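PDB 5EPA: SnoK from Streptomyces nogalater, which probably acts as an iron- and 2-oxoglutarate-dependent carbocyclase, closing a carbocycle during biosynthesis of the polyketide nogalamycin. Local coordinates for residues E64-I68 with V78-A82. Coordinates in Å, arbitrary orientation, origin at the centre of the assembly. Numbering follows the deposited sequence.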
ATOM      1  N   GLU A  64      -9.958 -18.094  -1.737  1.00 31.44           N
ATOM      2  CA  GLU A  64      -9.744 -17.469  -3.042  1.00 31.78           C
ATOM      3  C   GLU A  64      -8.571 -18.038  -3.843  1.00 30.98           C
ATOM      4  O   GLU A  64      -8.585 -18.022  -5.070  1.00 31.07           O
ATOM      5  CB  GLU A  64      -9.477 -15.949  -2.882  1.00 31.82           C
ATOM      6  CG  GLU A  64     -10.543 -15.222  -2.078  1.00 32.91           C
ATOM      7  CD  GLU A  64     -11.926 -15.321  -2.714  1.00 34.25           C
ATOM      8  OE1 GLU A  64     -12.042 -15.044  -3.929  1.00 36.09           O
ATOM      9  OE2 GLU A  64     -12.900 -15.641  -1.997  1.00 36.04           O
ATOM     10  N   GLY A  65      -7.538 -18.495  -3.165  1.00 29.97           N
ATOM     11  CA  GLY A  65      -6.285 -18.787  -3.829  1.00 30.22           C
ATOM     12  C   GLY A  65      -5.484 -17.506  -4.054  1.00 29.40           C
ATOM     13  O   GLY A  65      -6.055 -16.440  -4.240  1.00 30.12           O
ATOM     14  N   ARG A  66      -4.155 -17.603  -4.042  1.00 28.53           N
ATOM     15  CA  ARG A  66      -3.320 -16.422  -4.236  1.00 27.41           C
ATOM     16  C   ARG A  66      -2.885 -16.224  -5.673  1.00 27.39           C
ATOM     17  O   ARG A  66      -2.787 -17.147  -6.442  1.00 27.90           O
ATOM     18  CB  ARG A  66      -2.097 -16.450  -3.297  1.00 27.46           C
ATOM     19  CG  ARG A  66      -1.089 -17.544  -3.591  1.00 28.46           C
ATOM     20  CD  ARG A  66      -0.416 -18.026  -2.301  1.00 29.03           C
ATOM     21  NE  ARG A  66      -1.347 -18.764  -1.473  1.00 28.99           N
ATOM     22  CZ  ARG A  66      -1.241 -18.974  -0.167  1.00 29.86           C
ATOM     23  NH1 ARG A  66      -0.218 -18.499   0.535  1.00 29.52           N
ATOM     24  NH2 ARG A  66      -2.172 -19.696   0.446  1.00 30.55           N
ATOM     25  N   GLU A  67      -2.561 -14.990  -5.989  1.00 27.11           N
ATOM     26  CA  GLU A  67      -1.954 -14.657  -7.254  1.00 27.56           C
ATOM     27  C   GLU A  67      -0.475 -14.275  -7.071  1.00 25.50           C
ATOM     28  O   GLU A  67      -0.063 -13.824  -6.009  1.00 24.26           O
ATOM     29  CB  GLU A  67      -2.684 -13.500  -7.902  1.00 28.66           C
ATOM     30  CG  GLU A  67      -4.191 -13.692  -7.975  1.00 32.37           C
ATOM     31  CD  GLU A  67      -4.784 -12.927  -9.134  1.00 35.71           C
ATOM     32  OE1 GLU A  67      -5.591 -12.000  -8.828  1.00 36.09           O
ATOM     33  OE2 GLU A  67      -4.353 -13.176 -10.309  1.00 38.04           O
ATOM     34  N   ILE A  68       0.274 -14.381  -8.167  1.00 24.59           N
ATOM     35  CA  ILE A  68       1.693 -14.001  -8.179  1.00 23.80           C
ATOM     36  C   ILE A  68       1.892 -12.606  -8.698  1.00 23.54           C
ATOM     37  O   ILE A  68       1.488 -12.273  -9.802  1.00 24.05           O
ATOM     38  CB  ILE A  68       2.505 -14.955  -9.042  1.00 24.05           C
ATOM     39  CG1 ILE A  68       2.548 -16.339  -8.376  1.00 23.89           C
ATOM     40  CG2 ILE A  68       3.929 -14.440  -9.206  1.00 24.18           C
ATOM     41  CD1 ILE A  68       3.040 -17.435  -9.277  1.00 24.56           C
ATOM     42  N   VAL A  78       5.740 -11.125  -4.699  1.00 24.60           N
ATOM     43  CA  VAL A  78       4.730 -11.129  -3.653  1.00 24.39           C
ATOM     44  C   VAL A  78       3.582 -12.049  -4.037  1.00 24.68           C
ATOM     45  O   VAL A  78       3.214 -12.133  -5.215  1.00 25.05           O
ATOM     46  CB  VAL A  78       4.167  -9.726  -3.438  1.00 24.90           C
ATOM     47  CG1 VAL A  78       3.191  -9.721  -2.290  1.00 25.18           C
ATOM     48  CG2 VAL A  78       5.249  -8.728  -3.120  1.00 24.96           C
ATOM     49  N   HIS A  79       3.055 -12.799  -3.069  1.00 24.57           N
ATOM     50  CA  HIS A  79       1.765 -13.523  -3.268  1.00 24.50           C
ATOM     51  C   HIS A  79       0.678 -12.612  -2.780  1.00 23.76           C
ATOM     52  O   HIS A  79       0.790 -12.079  -1.662  1.00 23.52           O
ATOM     53  CB  HIS A  79       1.688 -14.827  -2.512  1.00 25.19           C
ATOM     54  CG  HIS A  79       2.384 -15.945  -3.192  1.00 26.72           C
ATOM     55  ND1 HIS A  79       3.203 -16.822  -2.521  1.00 29.00           N
ATOM     56  CD2 HIS A  79       2.409 -16.328  -4.488  1.00 27.71           C
ATOM     57  CE1 HIS A  79       3.708 -17.701  -3.375  1.00 30.04           C
ATOM     58  NE2 HIS A  79       3.220 -17.434  -4.574  1.00 29.38           N
ATOM     59  N   TYR A  80      -0.369 -12.417  -3.584  1.00 23.00           N
ATOM     60  CA  TYR A  80      -1.397 -11.483  -3.183  1.00 23.07           C
ATOM     61  C   TYR A  80      -2.821 -11.942  -3.456  1.00 23.76           C
ATOM     62  O   TYR A  80      -3.055 -12.838  -4.252  1.00 24.33           O
ATOM     63  CB  TYR A  80      -1.166 -10.118  -3.837  1.00 22.81           C
ATOM     64  CG  TYR A  80      -1.447 -10.078  -5.317  1.00 22.78           C
ATOM     65  CD1 TYR A  80      -0.475 -10.374  -6.232  1.00 23.03           C
ATOM     66  CD2 TYR A  80      -2.687  -9.655  -5.798  1.00 23.44           C
ATOM     67  CE1 TYR A  80      -0.719 -10.297  -7.609  1.00 23.96           C
ATOM     68  CE2 TYR A  80      -2.940  -9.577  -7.175  1.00 23.63           C
ATOM     69  CZ  TYR A  80      -1.945  -9.909  -8.068  1.00 23.45           C
ATOM     70  OH  TYR A  80      -2.179  -9.843  -9.403  1.00 24.22           O
ATOM     71  N   VAL A  81      -3.755 -11.300  -2.759  1.00 24.08           N
ATOM     72  CA  VAL A  81      -5.174 -11.340  -3.093  1.00 24.00           C
ATOM     73  C   VAL A  81      -5.647  -9.907  -3.204  1.00 23.65           C
ATOM     74  O   VAL A  81      -5.495  -9.143  -2.265  1.00 23.75           O
ATOM     75  CB  VAL A  81      -6.007 -12.038  -2.046  1.00 24.62           C
ATOM     76  CG1 VAL A  81      -7.510 -11.975  -2.417  1.00 25.15           C
ATOM     77  CG2 VAL A  81      -5.573 -13.474  -1.911  1.00 25.29           C
ATOM     78  N   ALA A  82      -6.165  -9.529  -4.375  1.00 23.78           N
ATOM     79  CA  ALA A  82      -6.606  -8.152  -4.626  1.00 23.28           C
ATOM     80  C   ALA A  82      -8.077  -7.964  -4.183  1.00 23.53           C
ATOM     81  O   ALA A  82      -8.801  -8.922  -3.992  1.00 22.89           O
ATOM     82  CB  ALA A  82      -6.470  -7.838  -6.094  1.00 23.58           C
TER
HETATM   83  O   HOH W   1       2.173 -18.034  -0.152  1.00 19.58           O
HETATM   84  O   HOH W   2      -6.575 -11.907  -6.395  1.00 29.91           O
HETATM   85  O   HOH W   3       0.239  -9.242 -11.017  1.00 40.93           O
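Tyr80 swings its ring (chi1 p) across to Glu67, whose CB sits over one face, 3.9 Å from the ring centroid, a CH-pi contact. The two residues are a hydrogen-bonded antiparallel pair: Glu67 N donates to Tyr80 O and Tyr80 N to Glu67 O, both at 2.8 Å and nearly straight. On the other face of this two-stranded hairpin, Arg66 CD lies 3.8 Å from the centroid of the His79 ring, again over the face, while Ile68 CG1 meets the ring edge at His79 CD2, 3.9 Å away. A water bridges Glu67 OE1 to Ala82 N, two residues on from Tyr80. Val78, next to His79, touches the bound 2-oxoglutarate. Gly65, with positive phi where helix 47-64 ends, takes backbone angles that would jam a CB against the Glu64 carbonyl oxygen, which calls for glycine; the chain then enters edge strand 67-70. Val81 packs back onto Val60 and Leu61 of that helix, and strand 76-81 lies between the edge strand and strand 112-122 in the major sheet of the cupin-type fold.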